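Local coordinates for spore coat polysaccharide biosynthesis protein SpsE (Bacillus subtilis, PDB 1VLI) that probably acts as an N-acylneuraminate-9-phosphate synthase-like, zinc-containing enzyme in the biosynthesis of spore coat polysaccharide, at residues A[200-205]-A[303-307]; A[330-336]-A[352-356]; A[345-351]-A[370-376]. All coordinates share one frame; numbering follows the deposited sequence.

Interaction 1: A[200-205]-A[303-307]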
ATOM      1  N   PRO A 200       6.348  15.210  -9.345  1.00 70.37           N
ATOM      2  CA  PRO A 200       7.052  15.702 -10.534  1.00 68.97           C
ATOM      3  C   PRO A 200       7.975  14.605 -11.090  1.00 68.09           C
ATOM      4  O   PRO A 200       8.560  13.855 -10.301  1.00 70.09           O
ATOM      5  CB  PRO A 200       7.876  16.880  -9.997  1.00 68.43           C
ATOM      6  CG  PRO A 200       7.234  17.280  -8.722  1.00 68.17           C
ATOM      7  CD  PRO A 200       6.605  16.045  -8.153  1.00 70.48           C
ATOM      8  N   PRO A 201       8.106  14.508 -12.413  1.00 65.85           N
ATOM      9  CA  PRO A 201       8.983  13.512 -13.053  1.00 65.64           C
ATOM     10  C   PRO A 201      10.401  13.329 -12.439  1.00 64.88           C
ATOM     11  O   PRO A 201      10.880  12.192 -12.371  1.00 63.90           O
ATOM     12  CB  PRO A 201       9.108  14.034 -14.496  1.00 63.97           C
ATOM     13  CG  PRO A 201       7.873  14.789 -14.733  1.00 63.79           C
ATOM     14  CD  PRO A 201       7.431  15.358 -13.407  1.00 65.95           C
ATOM     15  N   GLU A 202      11.052  14.432 -12.035  1.00 63.26           N
ATOM     16  CA  GLU A 202      12.425  14.430 -11.477  1.00 63.09           C
ATOM     17  C   GLU A 202      12.528  13.554 -10.236  1.00 63.30           C
ATOM     18  O   GLU A 202      13.629  13.114  -9.869  1.00 60.33           O
ATOM     19  CB  GLU A 202      12.885  15.839 -11.077  1.00 61.48           C
ATOM     20  CG  GLU A 202      12.495  16.962 -12.028  1.00 72.63           C
ATOM     21  CD  GLU A 202      11.090  17.493 -11.782  1.00 77.20           C
ATOM     22  OE1 GLU A 202      10.803  17.923 -10.644  1.00 78.75           O
ATOM     23  OE2 GLU A 202      10.276  17.496 -12.734  1.00 77.38           O
ATOM     24  N   TYR A 203      11.381  13.324  -9.590  1.00 62.87           N
ATOM     25  CA  TYR A 203      11.332  12.581  -8.341  1.00 65.33           C
ATOM     26  C   TYR A 203      11.008  11.094  -8.484  1.00 65.10           C
ATOM     27  O   TYR A 203      10.882  10.385  -7.479  1.00 69.20           O
ATOM     28  CB  TYR A 203      10.385  13.253  -7.341  1.00 67.59           C
ATOM     29  CG  TYR A 203      10.864  14.618  -6.909  1.00 76.49           C
ATOM     30  CD1 TYR A 203      11.953  14.762  -6.030  1.00 82.69           C
ATOM     31  CD2 TYR A 203      10.251  15.776  -7.399  1.00 82.99           C
ATOM     32  CE1 TYR A 203      12.401  16.028  -5.641  1.00 80.80           C
ATOM     33  CE2 TYR A 203      10.687  17.043  -7.012  1.00 82.84           C
ATOM     34  CZ  TYR A 203      11.758  17.160  -6.138  1.00 79.85           C
ATOM     35  OH  TYR A 203      12.177  18.413  -5.766  1.00 81.72           O
ATOM     36  N   SER A 204      10.910  10.618  -9.719  1.00 62.91           N
ATOM     37  CA  SER A 204      10.580   9.215  -9.995  1.00 60.83           C
ATOM     38  C   SER A 204      11.597   8.220  -9.432  1.00 60.72           C
ATOM     39  O   SER A 204      11.208   7.149  -8.953  1.00 60.60           O
ATOM     40  CB  SER A 204      10.458   8.994 -11.495  1.00 57.27           C
ATOM     41  OG  SER A 204       9.536   9.913 -12.041  1.00 59.18           O
ATOM     42  N   ASN A 205      12.882   8.574  -9.517  1.00 58.20           N
ATOM     43  CA  ASN A 205      13.989   7.672  -9.229  1.00 55.56           C
ATOM     44  C   ASN A 205      13.760   6.244  -9.714  1.00 54.00           C
ATOM     45  O   ASN A 205      13.851   5.305  -8.934  1.00 56.16           O
ATOM     46  CB  ASN A 205      14.325   7.686  -7.736  1.00 49.77           C
ATOM     47  CG  ASN A 205      14.906   9.020  -7.285  1.00 62.91           C
ATOM     48  OD1 ASN A 205      16.032   9.431  -7.687  1.00 54.07           O
ATOM     49  ND2 ASN A 205      14.152   9.707  -6.437  1.00 54.80           N
ATOM     50  N   THR A 303      14.079   8.214   1.080  1.00 88.79           N
ATOM     51  CA  THR A 303      13.052   9.262   0.984  1.00 90.66           C
ATOM     52  C   THR A 303      13.509  10.458   0.103  1.00 92.29           C
ATOM     53  O   THR A 303      14.709  10.787   0.057  1.00 93.67           O
ATOM     54  CB  THR A 303      12.636   9.703   2.411  1.00 91.04           C
ATOM     55  OG1 THR A 303      11.431  10.480   2.355  1.00 93.71           O
ATOM     56  CG2 THR A 303      13.684  10.628   3.035  1.00 88.91           C
ATOM     57  N   THR A 304      12.570  11.093  -0.604  1.00 92.89           N
ATOM     58  CA  THR A 304      12.922  12.211  -1.507  1.00 94.38           C
ATOM     59  C   THR A 304      12.969  13.580  -0.797  1.00 96.23           C
ATOM     60  O   THR A 304      12.558  13.706   0.367  1.00 95.59           O
ATOM     61  CB  THR A 304      12.006  12.268  -2.782  1.00 93.59           C
ATOM     62  OG1 THR A 304      10.625  12.323  -2.396  1.00 93.98           O
ATOM     63  CG2 THR A 304      12.119  10.986  -3.632  1.00 89.24           C
ATOM     64  N   ALA A 305      13.499  14.589  -1.502  1.00 97.81           N
ATOM     65  CA  ALA A 305      13.474  15.982  -1.037  1.00 99.36           C
ATOM     66  C   ALA A 305      12.049  16.497  -0.743  1.00100.73           C
ATOM     67  O   ALA A 305      11.872  17.278   0.193  1.00100.65           O
ATOM     68  CB  ALA A 305      14.207  16.902  -2.023  1.00 98.98           C
ATOM     69  N   ILE A 306      11.052  16.039  -1.524  1.00102.31           N
ATOM     70  CA  ILE A 306       9.612  16.407  -1.353  1.00102.34           C
ATOM     71  C   ILE A 306       8.783  15.489  -0.418  1.00105.17           C
ATOM     72  O   ILE A 306       7.611  15.775  -0.131  1.00103.91           O
ATOM     73  CB  ILE A 306       8.875  16.577  -2.733  1.00101.68           C
ATOM     74  CG1 ILE A 306       8.965  15.292  -3.566  1.00 99.26           C
ATOM     75  CG2 ILE A 306       9.379  17.823  -3.482  1.00101.58           C
ATOM     76  CD1 ILE A 306       7.932  15.179  -4.662  1.00100.40           C
ATOM     77  N   GLU A 307       9.386  14.388   0.035  1.00108.34           N
ATOM     78  CA  GLU A 307       8.804  13.552   1.098  1.00111.51           C
ATOM     79  C   GLU A 307       9.433  13.905   2.472  1.00113.00           C
ATOM     80  O   GLU A 307       8.717  14.254   3.412  1.00112.63           O
ATOM     81  CB  GLU A 307       8.933  12.048   0.765  1.00112.12           C
ATOM     82  CG  GLU A 307       8.067  11.557  -0.403  1.00112.14           C
ATOM     83  CD  GLU A 307       8.590  10.270  -1.055  1.00110.87           C
ATOM     84  OE1 GLU A 307       9.806  10.150  -1.326  1.00103.67           O
ATOM     85  OE2 GLU A 307       7.777   9.366  -1.315  1.00103.38           O
TER

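Interaction 2: A[330-336]-A[352-356]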
ATOM      1  N   PHE A 330       2.296  -4.471  29.853  1.00 51.32           N
ATOM      2  CA  PHE A 330       1.884  -3.931  28.576  1.00 51.24           C
ATOM      3  C   PHE A 330       1.053  -5.005  27.958  1.00 52.22           C
ATOM      4  O   PHE A 330       1.376  -6.192  28.107  1.00 53.94           O
ATOM      5  CB  PHE A 330       3.073  -3.737  27.680  1.00 46.82           C
ATOM      6  CG  PHE A 330       3.903  -2.561  28.024  1.00 52.03           C
ATOM      7  CD1 PHE A 330       3.417  -1.272  27.825  1.00 49.84           C
ATOM      8  CD2 PHE A 330       5.203  -2.729  28.500  1.00 51.08           C
ATOM      9  CE1 PHE A 330       4.200  -0.166  28.114  1.00 50.38           C
ATOM     10  CE2 PHE A 330       5.984  -1.628  28.807  1.00 53.71           C
ATOM     11  CZ  PHE A 330       5.486  -0.341  28.612  1.00 49.19           C
ATOM     12  N   SER A 331      -0.002  -4.603  27.261  1.00 52.72           N
ATOM     13  CA  SER A 331      -0.837  -5.563  26.563  1.00 55.40           C
ATOM     14  C   SER A 331      -1.571  -4.925  25.392  1.00 58.69           C
ATOM     15  O   SER A 331      -1.620  -3.691  25.266  1.00 58.77           O
ATOM     16  CB  SER A 331      -1.825  -6.192  27.538  1.00 54.93           C
ATOM     17  OG  SER A 331      -2.905  -5.312  27.774  1.00 53.73           O
ATOM     18  N   GLU A 332      -2.103  -5.787  24.524  1.00 62.76           N
ATOM     19  CA  GLU A 332      -3.065  -5.442  23.471  1.00 65.00           C
ATOM     20  C   GLU A 332      -4.071  -4.362  23.933  1.00 64.89           C
ATOM     21  O   GLU A 332      -4.613  -3.623  23.121  1.00 66.34           O
ATOM     22  CB  GLU A 332      -3.833  -6.726  23.127  1.00 68.81           C
ATOM     23  CG  GLU A 332      -4.254  -6.935  21.676  1.00 81.40           C
ATOM     24  CD  GLU A 332      -3.125  -7.446  20.776  1.00 90.00           C
ATOM     25  OE1 GLU A 332      -2.317  -8.295  21.225  1.00 86.68           O
ATOM     26  OE2 GLU A 332      -3.055  -7.004  19.602  1.00 87.84           O
ATOM     27  N   ASP A 333      -4.307  -4.262  25.238  1.00 61.81           N
ATOM     28  CA  ASP A 333      -5.276  -3.319  25.776  1.00 62.54           C
ATOM     29  C   ASP A 333      -4.804  -1.920  26.160  1.00 61.22           C
ATOM     30  O   ASP A 333      -5.637  -1.045  26.376  1.00 59.96           O
ATOM     31  CB  ASP A 333      -5.987  -3.946  26.973  1.00 62.75           C
ATOM     32  CG  ASP A 333      -6.829  -5.134  26.572  1.00 68.64           C
ATOM     33  OD1 ASP A 333      -7.348  -5.167  25.428  1.00 70.04           O
ATOM     34  OD2 ASP A 333      -7.009  -6.095  27.329  1.00 76.77           O
ATOM     35  N   ASN A 334      -3.498  -1.698  26.260  1.00 58.43           N
ATOM     36  CA  ASN A 334      -3.012  -0.355  26.576  1.00 55.51           C
ATOM     37  C   ASN A 334      -1.960   0.208  25.610  1.00 53.24           C
ATOM     38  O   ASN A 334      -1.632   1.397  25.667  1.00 52.22           O
ATOM     39  CB  ASN A 334      -2.536  -0.254  28.032  1.00 54.60           C
ATOM     40  CG  ASN A 334      -1.517  -1.312  28.390  1.00 51.17           C
ATOM     41  OD1 ASN A 334      -0.835  -1.901  27.521  1.00 53.68           O
ATOM     42  ND2 ASN A 334      -1.403  -1.570  29.670  1.00 43.56           N
ATOM     43  N   ILE A 335      -1.451  -0.632  24.718  1.00 51.90           N
ATOM     44  CA  ILE A 335      -0.604  -0.133  23.641  1.00 51.76           C
ATOM     45  C   ILE A 335      -1.043  -0.671  22.274  1.00 54.13           C
ATOM     46  O   ILE A 335      -1.619  -1.766  22.194  1.00 53.53           O
ATOM     47  CB  ILE A 335       0.916  -0.430  23.898  1.00 51.68           C
ATOM     48  CG1 ILE A 335       1.150  -1.907  24.249  1.00 48.50           C
ATOM     49  CG2 ILE A 335       1.484   0.505  24.975  1.00 49.67           C
ATOM     50  CD1 ILE A 335       2.537  -2.391  23.893  1.00 44.14           C
ATOM     51  N   ALA A 336      -0.745   0.092  21.212  1.00 53.75           N
ATOM     52  CA  ALA A 336      -1.096  -0.308  19.855  1.00 57.48           C
ATOM     53  C   ALA A 336      -0.083   0.200  18.841  1.00 58.84           C
ATOM     54  O   ALA A 336       0.635   1.161  19.104  1.00 62.57           O
ATOM     55  CB  ALA A 336      -2.517   0.150  19.486  1.00 53.81           C
ATOM     56  N   PHE A 352       6.705  -5.009  19.458  1.00 53.07           N
ATOM     57  CA  PHE A 352       5.361  -5.087  19.997  1.00 53.39           C
ATOM     58  C   PHE A 352       5.099  -6.440  20.683  1.00 53.80           C
ATOM     59  O   PHE A 352       4.615  -6.480  21.835  1.00 52.89           O
ATOM     60  CB  PHE A 352       4.326  -4.764  18.917  1.00 54.64           C
ATOM     61  CG  PHE A 352       2.919  -4.705  19.439  1.00 58.44           C
ATOM     62  CD1 PHE A 352       2.437  -3.549  20.060  1.00 57.94           C
ATOM     63  CD2 PHE A 352       2.079  -5.801  19.319  1.00 54.87           C
ATOM     64  CE1 PHE A 352       1.141  -3.484  20.551  1.00 55.50           C
ATOM     65  CE2 PHE A 352       0.784  -5.750  19.807  1.00 61.25           C
ATOM     66  CZ  PHE A 352       0.310  -4.585  20.426  1.00 59.59           C
ATOM     67  N   GLU A 353       5.439  -7.537  20.001  1.00 54.69           N
ATOM     68  CA  GLU A 353       5.343  -8.875  20.596  1.00 58.31           C
ATOM     69  C   GLU A 353       6.063  -8.982  21.933  1.00 57.98           C
ATOM     70  O   GLU A 353       5.479  -9.419  22.924  1.00 62.54           O
ATOM     71  CB  GLU A 353       5.853  -9.930  19.620  1.00 59.64           C
ATOM     72  CG  GLU A 353       4.739 -10.624  18.857  1.00 67.95           C
ATOM     73  CD  GLU A 353       5.183 -11.084  17.476  1.00 84.32           C
ATOM     74  OE1 GLU A 353       6.290 -11.659  17.379  1.00 88.49           O
ATOM     75  OE2 GLU A 353       4.424 -10.867  16.489  1.00 86.40           O
ATOM     76  N   LEU A 354       7.320  -8.552  21.961  1.00 57.04           N
ATOM     77  CA  LEU A 354       8.157  -8.559  23.156  1.00 55.04           C
ATOM     78  C   LEU A 354       7.490  -7.859  24.334  1.00 54.35           C
ATOM     79  O   LEU A 354       7.392  -8.419  25.438  1.00 53.14           O
ATOM     80  CB  LEU A 354       9.483  -7.871  22.837  1.00 56.40           C
ATOM     81  CG  LEU A 354      10.582  -7.816  23.884  1.00 58.16           C
ATOM     82  CD1 LEU A 354      11.148  -9.197  24.079  1.00 67.46           C
ATOM     83  CD2 LEU A 354      11.682  -6.893  23.373  1.00 55.80           C
ATOM     84  N   LEU A 355       7.026  -6.633  24.116  1.00 53.14           N
ATOM     85  CA  LEU A 355       6.401  -5.898  25.215  1.00 53.16           C
ATOM     86  C   LEU A 355       5.118  -6.580  25.710  1.00 53.13           C
ATOM     87  O   LEU A 355       4.938  -6.712  26.884  1.00 54.04           O
ATOM     88  CB  LEU A 355       6.115  -4.456  24.797  1.00 53.93           C
ATOM     89  CG  LEU A 355       7.227  -3.495  24.383  1.00 59.77           C
ATOM     90  CD1 LEU A 355       6.620  -2.103  24.321  1.00 53.20           C
ATOM     91  CD2 LEU A 355       8.404  -3.527  25.400  1.00 49.52           C
ATOM     92  N   THR A 356       4.242  -7.030  24.811  1.00 54.78           N
ATOM     93  CA  THR A 356       2.999  -7.700  25.229  1.00 54.95           C
ATOM     94  C   THR A 356       3.190  -9.127  25.740  1.00 58.23           C
ATOM     95  O   THR A 356       2.221  -9.780  26.098  1.00 63.21           O
ATOM     96  CB  THR A 356       1.947  -7.672  24.111  1.00 52.48           C
ATOM     97  OG1 THR A 356       2.483  -8.273  22.924  1.00 59.30           O
ATOM     98  CG2 THR A 356       1.671  -6.230  23.698  1.00 45.87           C
TER

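Interaction 3: A[345-351]-A[370-376]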
ATOM      1  N   GLN A 345       7.493  10.039  17.614  1.00 61.40           N
ATOM      2  CA  GLN A 345       7.380   8.628  17.185  1.00 58.27           C
ATOM      3  C   GLN A 345       7.462   7.659  18.382  1.00 57.34           C
ATOM      4  O   GLN A 345       8.118   7.977  19.393  1.00 55.98           O
ATOM      5  CB  GLN A 345       8.433   8.333  16.092  1.00 54.48           C
ATOM      6  CG  GLN A 345       8.389   6.952  15.446  1.00 50.59           C
ATOM      7  CD  GLN A 345       7.003   6.613  14.912  1.00 60.27           C
ATOM      8  OE1 GLN A 345       6.085   6.389  15.694  1.00 55.13           O
ATOM      9  NE2 GLN A 345       6.843   6.604  13.582  1.00 50.72           N
ATOM     10  N   GLY A 346       6.760   6.524  18.302  1.00 52.96           N
ATOM     11  CA  GLY A 346       6.818   5.503  19.357  1.00 51.48           C
ATOM     12  C   GLY A 346       7.907   4.496  19.004  1.00 53.96           C
ATOM     13  O   GLY A 346       8.462   4.563  17.910  1.00 53.72           O
ATOM     14  N   LEU A 347       8.239   3.575  19.914  1.00 53.96           N
ATOM     15  CA  LEU A 347       9.169   2.467  19.599  1.00 54.77           C
ATOM     16  C   LEU A 347       8.810   1.737  18.315  1.00 55.93           C
ATOM     17  O   LEU A 347       7.636   1.584  18.014  1.00 56.07           O
ATOM     18  CB  LEU A 347       9.152   1.413  20.700  1.00 52.17           C
ATOM     19  CG  LEU A 347      10.188   1.419  21.795  1.00 56.35           C
ATOM     20  CD1 LEU A 347      10.503  -0.042  22.074  1.00 54.02           C
ATOM     21  CD2 LEU A 347      11.447   2.252  21.403  1.00 44.08           C
ATOM     22  N   HIS A 348       9.810   1.250  17.582  1.00 56.78           N
ATOM     23  CA  HIS A 348       9.526   0.477  16.362  1.00 56.04           C
ATOM     24  C   HIS A 348       8.586  -0.713  16.617  1.00 54.68           C
ATOM     25  O   HIS A 348       8.731  -1.407  17.619  1.00 51.78           O
ATOM     26  CB  HIS A 348      10.817  -0.043  15.772  1.00 55.20           C
ATOM     27  CG  HIS A 348      10.658  -0.544  14.383  1.00 51.34           C
ATOM     28  ND1 HIS A 348      10.144  -1.790  14.096  1.00 60.03           N
ATOM     29  CD2 HIS A 348      10.916   0.040  13.197  1.00 44.81           C
ATOM     30  CE1 HIS A 348      10.112  -1.960  12.788  1.00 48.72           C
ATOM     31  NE2 HIS A 348      10.572  -0.859  12.219  1.00 55.28           N
ATOM     32  N   PRO A 349       7.601  -0.932  15.746  1.00 55.66           N
ATOM     33  CA  PRO A 349       6.709  -2.076  15.883  1.00 53.89           C
ATOM     34  C   PRO A 349       7.371  -3.461  16.028  1.00 53.45           C
ATOM     35  O   PRO A 349       6.695  -4.412  16.442  1.00 52.26           O
ATOM     36  CB  PRO A 349       5.884  -2.006  14.593  1.00 56.06           C
ATOM     37  CG  PRO A 349       5.793  -0.569  14.353  1.00 55.62           C
ATOM     38  CD  PRO A 349       7.188  -0.068  14.624  1.00 53.43           C
ATOM     39  N   ARG A 350       8.659  -3.593  15.706  1.00 52.58           N
ATOM     40  CA  ARG A 350       9.356  -4.891  15.886  1.00 52.44           C
ATOM     41  C   ARG A 350       9.400  -5.298  17.370  1.00 53.44           C
ATOM     42  O   ARG A 350       9.699  -6.444  17.699  1.00 58.23           O
ATOM     43  CB  ARG A 350      10.776  -4.894  15.248  1.00 52.18           C
ATOM     44  CG  ARG A 350      11.881  -4.246  16.119  1.00 53.70           C
ATOM     45  CD  ARG A 350      13.331  -4.341  15.562  1.00 50.62           C
ATOM     46  NE  ARG A 350      13.415  -3.750  14.238  1.00 46.94           N
ATOM     47  CZ  ARG A 350      13.636  -2.464  13.972  1.00 48.29           C
ATOM     48  NH1 ARG A 350      13.834  -1.569  14.938  1.00 50.87           N
ATOM     49  NH2 ARG A 350      13.650  -2.066  12.707  1.00 44.42           N
ATOM     50  N   PHE A 351       9.092  -4.379  18.278  1.00 50.31           N
ATOM     51  CA  PHE A 351       9.113  -4.722  19.697  1.00 51.59           C
ATOM     52  C   PHE A 351       7.747  -4.987  20.279  1.00 52.32           C
ATOM     53  O   PHE A 351       7.637  -5.220  21.467  1.00 56.01           O
ATOM     54  CB  PHE A 351       9.838  -3.645  20.520  1.00 50.85           C
ATOM     55  CG  PHE A 351      11.247  -3.336  20.013  1.00 58.93           C
ATOM     56  CD1 PHE A 351      12.329  -4.182  20.319  1.00 49.90           C
ATOM     57  CD2 PHE A 351      11.483  -2.214  19.227  1.00 54.05           C
ATOM     58  CE1 PHE A 351      13.611  -3.885  19.891  1.00 53.82           C
ATOM     59  CE2 PHE A 351      12.762  -1.906  18.799  1.00 53.24           C
ATOM     60  CZ  PHE A 351      13.831  -2.756  19.124  1.00 50.74           C
ATOM     61  N   GLY A 370       3.846   8.093  22.321  1.00 55.10           N
ATOM     62  CA  GLY A 370       4.677   7.049  21.797  1.00 53.38           C
ATOM     63  C   GLY A 370       5.627   6.530  22.856  1.00 55.81           C
ATOM     64  O   GLY A 370       6.281   7.319  23.564  1.00 56.05           O
ATOM     65  N   ILE A 371       5.710   5.200  22.931  1.00 56.50           N
ATOM     66  CA  ILE A 371       6.621   4.491  23.819  1.00 56.25           C
ATOM     67  C   ILE A 371       8.056   4.780  23.447  1.00 57.05           C
ATOM     68  O   ILE A 371       8.396   4.907  22.297  1.00 61.97           O
ATOM     69  CB  ILE A 371       6.391   2.978  23.748  1.00 55.44           C
ATOM     70  CG1 ILE A 371       4.948   2.645  24.096  1.00 56.35           C
ATOM     71  CG2 ILE A 371       7.315   2.248  24.738  1.00 56.36           C
ATOM     72  CD1 ILE A 371       4.639   2.863  25.522  1.00 41.08           C
ATOM     73  N   VAL A 372       8.893   4.792  24.459  1.00 57.27           N
ATOM     74  CA  VAL A 372      10.237   5.281  24.414  1.00 55.91           C
ATOM     75  C   VAL A 372      11.014   4.317  25.344  1.00 56.08           C
ATOM     76  O   VAL A 372      10.398   3.575  26.110  1.00 56.06           O
ATOM     77  CB  VAL A 372      10.188   6.743  24.924  1.00 57.10           C
ATOM     78  CG1 VAL A 372      10.824   6.908  26.274  1.00 53.02           C
ATOM     79  CG2 VAL A 372      10.648   7.743  23.857  1.00 50.09           C
ATOM     80  N   TRP A 373      12.341   4.282  25.258  1.00 55.63           N
ATOM     81  CA  TRP A 373      13.112   3.274  25.998  1.00 54.27           C
ATOM     82  C   TRP A 373      13.068   3.507  27.486  1.00 54.47           C
ATOM     83  O   TRP A 373      13.047   2.564  28.286  1.00 55.40           O
ATOM     84  CB  TRP A 373      14.561   3.220  25.512  1.00 56.28           C
ATOM     85  CG  TRP A 373      14.696   2.472  24.241  1.00 54.13           C
ATOM     86  CD1 TRP A 373      15.014   2.987  23.016  1.00 58.98           C
ATOM     87  CD2 TRP A 373      14.475   1.064  24.042  1.00 56.03           C
ATOM     88  NE1 TRP A 373      15.007   1.985  22.066  1.00 53.68           N
ATOM     89  CE2 TRP A 373      14.680   0.795  22.671  1.00 54.78           C
ATOM     90  CE3 TRP A 373      14.104   0.001  24.884  1.00 66.43           C
ATOM     91  CZ2 TRP A 373      14.563  -0.491  22.130  1.00 50.36           C
ATOM     92  CZ3 TRP A 373      13.962  -1.281  24.330  1.00 59.79           C
ATOM     93  CH2 TRP A 373      14.192  -1.506  22.977  1.00 58.48           C
ATOM     94  N   ASP A 374      13.028   4.774  27.865  1.00 54.79           N
ATOM     95  CA  ASP A 374      12.989   5.134  29.260  1.00 53.94           C
ATOM     96  C   ASP A 374      11.738   4.660  29.978  1.00 54.98           C
ATOM     97  O   ASP A 374      11.708   4.659  31.204  1.00 56.62           O
ATOM     98  CB  ASP A 374      13.135   6.633  29.394  1.00 56.14           C
ATOM     99  CG  ASP A 374      14.585   7.084  29.337  1.00 63.31           C
ATOM    100  OD1 ASP A 374      15.514   6.246  29.225  1.00 65.57           O
ATOM    101  OD2 ASP A 374      14.886   8.285  29.395  1.00 74.27           O
ATOM    102  N   ASP A 375      10.715   4.262  29.219  1.00 54.95           N
ATOM    103  CA  ASP A 375       9.469   3.762  29.785  1.00 54.58           C
ATOM    104  C   ASP A 375       9.641   2.308  30.180  1.00 54.02           C
ATOM    105  O   ASP A 375       8.865   1.805  30.973  1.00 53.28           O
ATOM    106  CB  ASP A 375       8.308   3.878  28.765  1.00 54.78           C
ATOM    107  CG  ASP A 375       7.985   5.337  28.383  1.00 57.50           C
ATOM    108  OD1 ASP A 375       8.200   6.215  29.252  1.00 56.30           O
ATOM    109  OD2 ASP A 375       7.525   5.704  27.251  1.00 47.34           O
ATOM    110  N   ILE A 376      10.644   1.631  29.611  1.00 55.49           N
ATOM    111  CA  ILE A 376      10.821   0.180  29.833  1.00 57.60           C
ATOM    112  C   ILE A 376      12.126  -0.246  30.496  1.00 60.24           C
ATOM    113  O   ILE A 376      12.189  -1.351  31.047  1.00 63.23           O
ATOM    114  CB  ILE A 376      10.578  -0.654  28.546  1.00 57.77           C
ATOM    115  CG1 ILE A 376      11.211  -0.018  27.332  1.00 63.57           C
ATOM    116  CG2 ILE A 376       9.077  -0.774  28.235  1.00 57.12           C
ATOM    117  CD1 ILE A 376      10.379  -0.234  26.104  1.00 63.25           C
TER

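Interaction 1: A[200-205]-A[303-307]
I306 packs over one face of the Y203 ring. Its CG1 sits 3.8 Å from the centroid of that ring and only 8° off the normal, a CH-pi contact placed almost exactly over the centre. The CG1 arm carries CD1 on to 3.6 Å from Y203 CD2, and the other branch, CG2, lies 3.6 Å from Y203 CZ, near the phenol end. This spread follows from I306 chi1 of 58°, which holds CG1 between the backbone N and the carbonyl carbon while CG2 lies anti to the carbonyl carbon. I306 CD1 also touches the ring carbon P200 CD at 3.8 Å. T304 and A305 approach the ring obliquely through their CB atoms, and T304 CG2 passes the amide of N205.

Behind these contacts, each loop is braced from within. E307 OE1 receives both the backbone N and OG1 of T304, while P201 O receives the backbone N and OG of S204. N205 OD1 bonds to the backbone of S298. The contact thus joins, at the protein surface, the loop between strand 188-193 and helix 208-215 of the TIM-barrel NeuB region to the loop linking helices 293-296 and 310-313.

Interaction 2: A[330-336]-A[352-356]
F330 turns one ring face to the CD1 methyl of L355 within the SAF (AFP-like) domain; the two side chains run alongside one another, and the closer touch is F330 CD2 4.2 Å from L355 CB. Here the turn leading into strand 335-338 packs against helix 352-356. I335 carries the middle of the contact: its CD1 lies 3.8 Å from F352 CE1 and also reaches L355 CD1 and the CG2 methyl of T356. I335 and F352 lie alongside with their ends pointing opposite ways, and the F352 ring presents its edge to the strand, with CE1 3.6 Å from I335 O. The ring extends there because its CG is anti to the backbone N (chi1 -175°). Farther round the rim, at F352 CE2, E332 OE2 comes to 4.0 Å, its carboxylate plane turned 77° from the ring.

The turn is held by its polar groups, with help from E328 and A329, both bonded to N334 ND2. N334 OD1 receives the backbone N of S331, and S331 O accepts from the backbone N of both N334 and I335. Strand 317-320 adds I318, which touches both I335 and F352. T356 CG2 lies 3.9 Å from S331 CA and above one face of the F352 ring, offset toward its rim.

Interaction 3: A[345-351]-A[370-376]
Within the SAF (AFP-like) domain, the loop that leads into helix 352-356 runs against the loop 370-376 near the end of the chain. The CA atoms come nearest at two glycines, G346 and G370, 3.6 Å apart. A side chain on G370 would clash with G346 CA and Q345 O, so this crossing depends on a bare backbone. Next to it, I371 O takes a weak hydrogen bond from L347 N, short at 2.7 Å but bent to 127°, and a CA-H...O contact from G346.

L347 carries most of the side-chain contact. Its CD2 stands over one face of the W373 indole, 3.8 Å from the centroid of the five-membered ring, in a CH-pi contact. The other methyl, CD1, reaches I376 CD1 tip to tip at 4.0 Å, while CG lies beside I371 CG2. Cutting L347 back to an alanine is likely to strip that face of W373 of its methyl, take one neighbour from I376 CD1 and open a gap between the loops.

Local polar bonds stiffen the first loop. Q345 OE1 accepts G346 N on a lone pair in the carbonyl plane, and H348 ND1 accepts R350 N close to its ring plane. The R350 guanidinium lies over the H348 ring and makes a salt bridge to E175. On the facing loop, D375 pairs with R363.

F351, at the N-cap position of helix 352-356, has CG anti to the carbonyl carbon (chi1 -54°), which sends its ring toward W373, and it is packed on both faces. R350 CG lies over one, and the indole edge of W373 meets the other in a T-shaped pair, the planes at 77° and F351 CZ 3.8 Å from W373 CZ2.

Along the chain interaction 1 closes before the other two begin, and it lies far from them, its centre about 36 Å from that of interaction 2 and about 30 Å from that of interaction 3. It belongs to the barrel end of the molecule, with the I306 side chain about 13 Å from the bound zinc ion. Interactions 2 and 3 both fall in the SAF domain, their centres about 11 Å apart. Their segments alternate in sequence, 345-351 and 352-356 adjoining, and they share a core in which F330 and L355 pack on I376, and F330 and I335 on I371. This small domain has its own core but also meets the barrel through E353-K152 and R350-E175.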